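Local coordinates for methyltransferase (Pyrococcus horikoshii, PDB 1IXK), which probably transfers methyl groups from S-adenosyl-L-methionine to cytidine C5 in RNA, probably tRNA, at residues Q222-Q225 / M226-E230; K231-E234 / V235-P238. All coordinates share one frame; numbering follows the deposited sequence.

Overall arrangement
Interactions 1 and 2 follow one another on helix 215-235, the connection between parallel strands 188-194 and 240-246 of the methyltransferase sheet; their centres lie about 13 Å apart. Interaction 1 is mid-helix and partly buried: straight i to i+4 backbone bonds, with Leu228 and Gln225 directed at the sheet side, Leu229 at the sheet and helix 255-264, and Arg227 exposed. Interaction 2 is the more buried, apart from a surface salt bridge between Lys231 and Glu234. There the helix runs into strand 236-237, the backbone bonds turn weak, and Val235 and Leu236 pack on strand 188-194.

Interaction 1: Q222-Q225 / M226-E230; sequences QGLQ and MRLLE
Leu224 and Leu228 stand one turn apart on helix 215-235, the crossover helix that joins parallel strands 188-194 and 240-246 in the Rossmann-like fold of class I methyltransferases. Their side chains cross obliquely: CD1 of Leu228 comes against the branch point of Leu224, 3.9 Å from its CG. Leu228 CD1 also meets Gln225 OE1 at 3.6 Å, from a direction roughly at right angles to Leu224. Gln225 brings that oxygen across by folding back on itself, with chi1 at -74° and a further bend of -60° at chi2. Beyond the helix, Leu228 packs on Leu193 of strand 188-194 and on the loop residues Ser178 and Leu179. With an alanine here the methyl packed on Leu224 CG is gone, which is likely to open a gap toward Leu193, close to the predicted S-adenosyl-L-methionine site, whose Ala127 side chain lies about 7 Å from that of Leu228. On another flank Gln222 and the selenomethionine Met226 run side by side and point the same way, Met226 SE resting 4.0 Å from Gln222 CG. The exposed Arg227 leaves the helix as a straight chain from CG to NE, its CG 3.3 Å from Gly223 O. Four regular backbone hydrogen bonds hold these side chains in step, among them Arg227 N to Gly223 O and Leu228 N to Leu224 O. Leu229, buried against Leu242, Val257 and Ala261, sets its CB 3.3 Å from Gln225 O, and its own N donates to that oxygen at 2.8 Å.

Interaction 2: K231-E234 / V235-P238; sequences KGLE and VLKP
Val235 borders Lys231 one turn back, at the C-terminal end of helix 215-235, where this helix of the Rossmann-like methyltransferase fold gives way to strand 236-237. Its CB lies 3.7 Å from Glu234 C, the carbonyl carbon just before it. From there CG1, anti to Val235's own carbonyl carbon at a chi1 of -60°, reaches 3.8 Å from Lys231 O. The other methyl, CG2, also faces the helix, 3.6 Å from Lys231 O. Both branches thus border one carbonyl of the preceding turn, and the side chain is buried further by Phe188 and Ile191 of strand 188-194 and by Ile181. The helical bonding weakens here: Val235 N still makes a weak i to i-4 bond to Lys231 O, but the next amide, Leu236 N, makes a weak i to i-3 bond to Leu233 O. Lys314 NZ supports the turn by bonding both Leu233 O and Leu236 O, a cation that would probably offset the negative end of the helix dipole. Leu233 and Leu236 meet through a single pair of methyls, CD2 to CD2 at 4.1 Å, with Leu236 resting on Ile191. At the surface, the Lys231 chain curls through three successive bends near -60°, which return its ammonium group to Glu234 one turn on. Their salt bridge is short, Lys231 NZ to Glu234 OE1 2.7 Å, with NZ on the syn side of the carboxylate and 23° out of its plane.

Interaction 1: Q222-Q225 / M226-E230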
# COMPACT_ATOMS: atom_id res chain seq x y z
N GLN A 222 -8.87 -11.50 -6.18
CA GLN A 222 -7.75 -12.41 -6.34
C GLN A 222 -7.42 -12.60 -7.82
O GLN A 222 -6.26 -12.60 -8.22
CB GLN A 222 -8.05 -13.77 -5.73
CG GLN A 222 -6.99 -14.82 -6.06
CD GLN A 222 -7.33 -16.18 -5.49
OE1 GLN A 222 -8.38 -16.74 -5.79
NE2 GLN A 222 -6.43 -16.71 -4.68
N GLY A 223 -8.47 -12.78 -8.62
CA GLY A 223 -8.28 -12.97 -10.05
C GLY A 223 -7.72 -11.72 -10.68
O GLY A 223 -6.78 -11.78 -11.47
N LEU A 224 -8.29 -10.57 -10.32
CA LEU A 224 -7.82 -9.31 -10.86
C LEU A 224 -6.37 -9.07 -10.42
O LEU A 224 -5.56 -8.57 -11.19
CB LEU A 224 -8.70 -8.16 -10.37
CG LEU A 224 -8.32 -6.76 -10.84
CD1 LEU A 224 -8.24 -6.72 -12.36
CD2 LEU A 224 -9.35 -5.76 -10.32
N GLN A 225 -6.06 -9.44 -9.18
CA GLN A 225 -4.71 -9.27 -8.65
C GLN A 225 -3.73 -10.13 -9.44
O GLN A 225 -2.63 -9.69 -9.80
CB GLN A 225 -4.65 -9.67 -7.18
CG GLN A 225 -5.30 -8.68 -6.22
CD GLN A 225 -4.66 -7.31 -6.29
OE1 GLN A 225 -4.84 -6.57 -7.26
NE2 GLN A 225 -3.88 -6.97 -5.27
N MSE A 226 -4.12 -11.37 -9.70
CA MSE A 226 -3.29 -12.29 -10.47
C MSE A 226 -3.05 -11.71 -11.87
O MSE A 226 -1.92 -11.71 -12.36
CB MSE A 226 -3.98 -13.67 -10.57
CG MSE A 226 -4.01 -14.48 -9.26
SE MSE A 226 -5.00 -15.99 -9.36
CE MSE A 226 -4.05 -16.99 -10.48
N ARG A 227 -4.11 -11.22 -12.50
CA ARG A 227 -3.98 -10.64 -13.84
C ARG A 227 -3.03 -9.46 -13.84
O ARG A 227 -2.18 -9.35 -14.72
CB ARG A 227 -5.34 -10.17 -14.37
CG ARG A 227 -6.32 -11.25 -14.74
CD ARG A 227 -7.65 -10.64 -15.17
NE ARG A 227 -8.65 -11.66 -15.47
CZ ARG A 227 -8.62 -12.44 -16.55
NH1 ARG A 227 -7.64 -12.32 -17.44
NH2 ARG A 227 -9.56 -13.36 -16.72
N LEU A 228 -3.19 -8.58 -12.87
CA LEU A 228 -2.35 -7.40 -12.76
C LEU A 228 -0.89 -7.77 -12.51
O LEU A 228 0.02 -7.23 -13.13
CB LEU A 228 -2.85 -6.49 -11.64
CG LEU A 228 -4.19 -5.79 -11.92
CD1 LEU A 228 -4.77 -5.20 -10.64
CD2 LEU A 228 -3.98 -4.73 -12.98
N LEU A 229 -0.67 -8.71 -11.59
CA LEU A 229 0.69 -9.13 -11.27
C LEU A 229 1.38 -9.76 -12.48
O LEU A 229 2.56 -9.52 -12.72
CB LEU A 229 0.65 -10.12 -10.10
CG LEU A 229 2.01 -10.63 -9.60
CD1 LEU A 229 2.92 -9.46 -9.23
CD2 LEU A 229 1.77 -11.53 -8.40
N GLU A 230 0.64 -10.55 -13.26
CA GLU A 230 1.22 -11.16 -14.44
C GLU A 230 1.59 -10.10 -15.49
O GLU A 230 2.66 -10.16 -16.08
CB GLU A 230 0.26 -12.19 -15.05
CG GLU A 230 0.73 -12.75 -16.38
CD GLU A 230 0.07 -14.08 -16.73
OE1 GLU A 230 -1.11 -14.27 -16.38
OE2 GLU A 230 0.74 -14.92 -17.37

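Interaction 2: K231-E234 / V235-P238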
# COMPACT_ATOMS: atom_id res chain seq x y z
N LYS A 231 0.70 -9.13 -15.71
CA LYS A 231 1.00 -8.08 -16.68
C LYS A 231 2.20 -7.25 -16.23
O LYS A 231 3.03 -6.83 -17.04
CB LYS A 231 -0.21 -7.15 -16.87
CG LYS A 231 -1.44 -7.81 -17.51
CD LYS A 231 -1.10 -8.47 -18.85
CE LYS A 231 -0.52 -7.47 -19.84
NZ LYS A 231 -0.15 -8.11 -21.14
N GLY A 232 2.29 -7.00 -14.92
CA GLY A 232 3.40 -6.22 -14.39
C GLY A 232 4.73 -6.93 -14.56
O GLY A 232 5.72 -6.35 -15.02
N LEU A 233 4.77 -8.21 -14.19
CA LEU A 233 6.00 -8.98 -14.32
C LEU A 233 6.42 -9.09 -15.79
O LEU A 233 7.61 -9.11 -16.11
CB LEU A 233 5.82 -10.37 -13.70
CG LEU A 233 5.66 -10.37 -12.18
CD1 LEU A 233 5.37 -11.78 -11.68
CD2 LEU A 233 6.93 -9.83 -11.53
N GLU A 234 5.42 -9.14 -16.67
CA GLU A 234 5.64 -9.24 -18.11
C GLU A 234 6.45 -8.08 -18.69
O GLU A 234 7.33 -8.28 -19.53
CB GLU A 234 4.28 -9.31 -18.82
CG GLU A 234 4.35 -9.37 -20.33
CD GLU A 234 3.01 -9.05 -20.98
OE1 GLU A 234 1.99 -9.65 -20.56
OE2 GLU A 234 2.97 -8.21 -21.91
N VAL A 235 6.15 -6.86 -18.25
CA VAL A 235 6.85 -5.68 -18.74
C VAL A 235 8.05 -5.30 -17.89
O VAL A 235 8.74 -4.31 -18.16
CB VAL A 235 5.89 -4.47 -18.82
CG1 VAL A 235 4.73 -4.78 -19.77
CG2 VAL A 235 5.35 -4.13 -17.43
N LEU A 236 8.32 -6.09 -16.86
CA LEU A 236 9.44 -5.82 -15.97
C LEU A 236 10.74 -6.36 -16.56
O LEU A 236 10.78 -7.46 -17.11
CB LEU A 236 9.18 -6.48 -14.61
CG LEU A 236 10.16 -6.17 -13.48
CD1 LEU A 236 10.10 -4.68 -13.16
CD2 LEU A 236 9.80 -7.00 -12.25
N LYS A 237 11.81 -5.58 -16.46
CA LYS A 237 13.11 -5.99 -16.98
C LYS A 237 13.68 -7.10 -16.10
O LYS A 237 13.30 -7.23 -14.93
CB LYS A 237 14.08 -4.82 -16.95
CG LYS A 237 14.41 -4.39 -15.53
CD LYS A 237 15.58 -3.42 -15.46
CE LYS A 237 15.89 -3.08 -14.00
NZ LYS A 237 17.03 -2.14 -13.87
N PRO A 238 14.58 -7.93 -16.65
CA PRO A 238 15.15 -8.98 -15.81
C PRO A 238 15.94 -8.26 -14.72
O PRO A 238 16.62 -7.27 -14.99
CB PRO A 238 16.05 -9.74 -16.78
CG PRO A 238 15.31 -9.59 -18.08
CD PRO A 238 14.94 -8.12 -18.06